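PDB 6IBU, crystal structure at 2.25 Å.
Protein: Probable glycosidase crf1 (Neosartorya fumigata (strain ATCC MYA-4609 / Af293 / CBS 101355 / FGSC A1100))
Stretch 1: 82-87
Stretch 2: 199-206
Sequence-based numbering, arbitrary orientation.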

# COMPACT_ATOMS: atom_id res chain seq x y z
N GLY A 82 18.47 5.68 -0.99
CA GLY A 82 18.98 5.91 0.37
C GLY A 82 18.80 4.68 1.25
O GLY A 82 17.70 4.10 1.29
N THR A 83 19.88 4.32 1.93
CA THR A 83 19.93 3.23 2.93
C THR A 83 18.79 3.42 3.92
O THR A 83 18.71 4.49 4.51
CB THR A 83 21.27 3.24 3.68
OG1 THR A 83 22.29 3.14 2.69
CG2 THR A 83 21.37 2.12 4.71
N GLY A 84 17.97 2.40 4.10
CA GLY A 84 16.95 2.35 5.16
C GLY A 84 15.71 3.14 4.81
O GLY A 84 14.78 3.14 5.60
N VAL A 85 15.67 3.80 3.67
CA VAL A 85 14.47 4.58 3.26
C VAL A 85 13.52 3.62 2.57
O VAL A 85 13.89 2.99 1.57
CB VAL A 85 14.85 5.76 2.36
CG1 VAL A 85 13.61 6.50 1.89
CG2 VAL A 85 15.83 6.68 3.09
N VAL A 86 12.30 3.53 3.08
CA VAL A 86 11.27 2.60 2.55
C VAL A 86 10.30 3.40 1.68
O VAL A 86 9.84 4.43 2.13
CB VAL A 86 10.56 1.90 3.71
CG1 VAL A 86 9.56 0.88 3.20
CG2 VAL A 86 11.55 1.24 4.65
N SER A 87 10.00 2.92 0.48
CA SER A 87 8.90 3.41 -0.39
C SER A 87 7.78 2.37 -0.37
O SER A 87 8.03 1.25 -0.81
CB SER A 87 9.41 3.62 -1.78
OG SER A 87 10.46 4.58 -1.83
N GLU A 199 17.43 -3.59 10.11
CA GLU A 199 18.06 -4.70 9.33
C GLU A 199 17.20 -4.95 8.08
O GLU A 199 17.76 -5.14 6.98
CB GLU A 199 18.27 -5.96 10.18
CG GLU A 199 17.90 -7.32 9.52
CD GLU A 199 18.59 -7.79 8.24
OE1 GLU A 199 19.83 -7.61 8.11
OE2 GLU A 199 17.88 -8.39 7.35
N TRP A 200 15.90 -5.00 8.25
CA TRP A 200 14.97 -5.27 7.13
C TRP A 200 15.07 -4.14 6.09
O TRP A 200 15.14 -4.45 4.91
CB TRP A 200 13.56 -5.45 7.68
CG TRP A 200 12.56 -5.33 6.59
CD1 TRP A 200 12.25 -6.29 5.68
CD2 TRP A 200 11.82 -4.17 6.23
NE1 TRP A 200 11.31 -5.82 4.81
CE2 TRP A 200 11.03 -4.52 5.12
CE3 TRP A 200 11.72 -2.87 6.74
CZ2 TRP A 200 10.15 -3.62 4.52
CZ3 TRP A 200 10.84 -1.99 6.15
CH2 TRP A 200 10.08 -2.36 5.05
N ALA A 201 15.14 -2.89 6.56
CA ALA A 201 15.21 -1.67 5.73
C ALA A 201 16.55 -1.60 4.99
O ALA A 201 16.65 -0.87 4.02
CB ALA A 201 14.93 -0.45 6.57
N GLY A 202 17.54 -2.37 5.43
CA GLY A 202 18.87 -2.40 4.78
C GLY A 202 19.89 -1.50 5.46
O GLY A 202 20.97 -1.31 4.89
N GLY A 203 19.59 -0.99 6.64
CA GLY A 203 20.58 -0.28 7.46
C GLY A 203 20.04 1.02 8.00
O GLY A 203 18.92 1.38 7.65
N LEU A 204 20.86 1.71 8.78
CA LEU A 204 20.62 3.04 9.39
C LEU A 204 20.39 4.07 8.28
O LEU A 204 21.15 4.07 7.28
CB LEU A 204 21.87 3.39 10.19
CG LEU A 204 21.68 4.26 11.43
CD1 LEU A 204 20.50 3.77 12.25
CD2 LEU A 204 22.97 4.25 12.24
N THR A 205 19.42 4.96 8.48
CA THR A 205 19.18 6.06 7.52
C THR A 205 20.06 7.24 7.94
O THR A 205 20.07 7.53 9.12
CB THR A 205 17.71 6.45 7.45
OG1 THR A 205 17.04 5.32 6.89
CG2 THR A 205 17.48 7.68 6.60
N ASP A 206 20.75 7.83 6.97
CA ASP A 206 21.57 9.05 7.15
C ASP A 206 20.80 10.22 6.52
O ASP A 206 20.96 10.43 5.31
CB ASP A 206 22.95 8.86 6.51
CG ASP A 206 23.88 10.05 6.72
OD1 ASP A 206 23.87 10.59 7.85
OD2 ASP A 206 24.61 10.42 5.76
O HOH W 1 20.44 6.93 4.30
O HOH W 2 18.07 0.10 2.29

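Contact between a tight turn entering a strand (82-87) and the end of a helix with the loop that follows it (199-206), burying 354 Å² summed over both sides. Direct hydrogen bonding across the contact rests on one side chain: Thr-205 OG1 donates to Thr-83 O at 3.0 Å. The same carbonyl oxygen also receives a CA-H...O contact, with Thr-205 CA 3.4 Å from Thr-83 O, so one residue approaches it through both side chain and backbone. Thr-205 OG1 lies 3.4 Å from Gly-84 O as well, but the angle is too poor for a hydrogen bond.

Two waters extend the polar link. Water 1 donates to Thr-83 O (3.0 Å) and accepts from Asp-206 N (2.8 Å), giving the Thr-83 carbonyl a second conventional donor. Water 2 accepts from Gly-84 N at 2.9 Å and donates to Ala-201 O at 2.4 Å, a notably short distance, and so joins the turn to the helix end.

Backbone packing is closest around Gly-84, whose CA is 4.4 Å from Ala-201 CA. Gly-84 CA makes CA-H...O contacts with Ala-201 O (3.4 Å) and Gly-203 O (3.3 Å). An ideal CB on Gly-84 would fall 2.4 Å from Gly-203 O and 2.5 Å from Thr-205 OG1, both clashes; its positive phi also favours glycine. The type II turn from Gly-82 to Val-85, closed by Val-85 N to Gly-82 O at 3.1 Å, places Gly-84 at its third position. Opposite it in the contact, the helix ends in a Schellman motif: Gly-202 has positive phi, and its N donates to Glu-199 O at 3.2 Å. At Gly-203, an ideal CB would clash with Thr-83 CG2 at 2.9 Å, and the backbone angles by themselves call for glycine.

The methyl of Thr-83 packs over the loop backbone, with CG2 3.5 Å from Gly-202 O, 3.7 Å from Gly-203 C and 3.2 Å from Leu-204 O. Leu-204 points its CA-to-CB bond away, and its nearby carbonyl rather than its side chain meets this methyl.

Apolar side chains meet farther along the strand. Val-86, chi1 t, points toward the helix; its CG2 reaches Trp-200 CZ3 at 3.6 Å, obliquely to the ring, and Ala-201 CB at 4.2 Å. Trp-200 leaves its backbone sideways, but the end of its side chain comes nearer. Val-85 points away, although its CG2 still lies 4.0 Å from Thr-205 CG2.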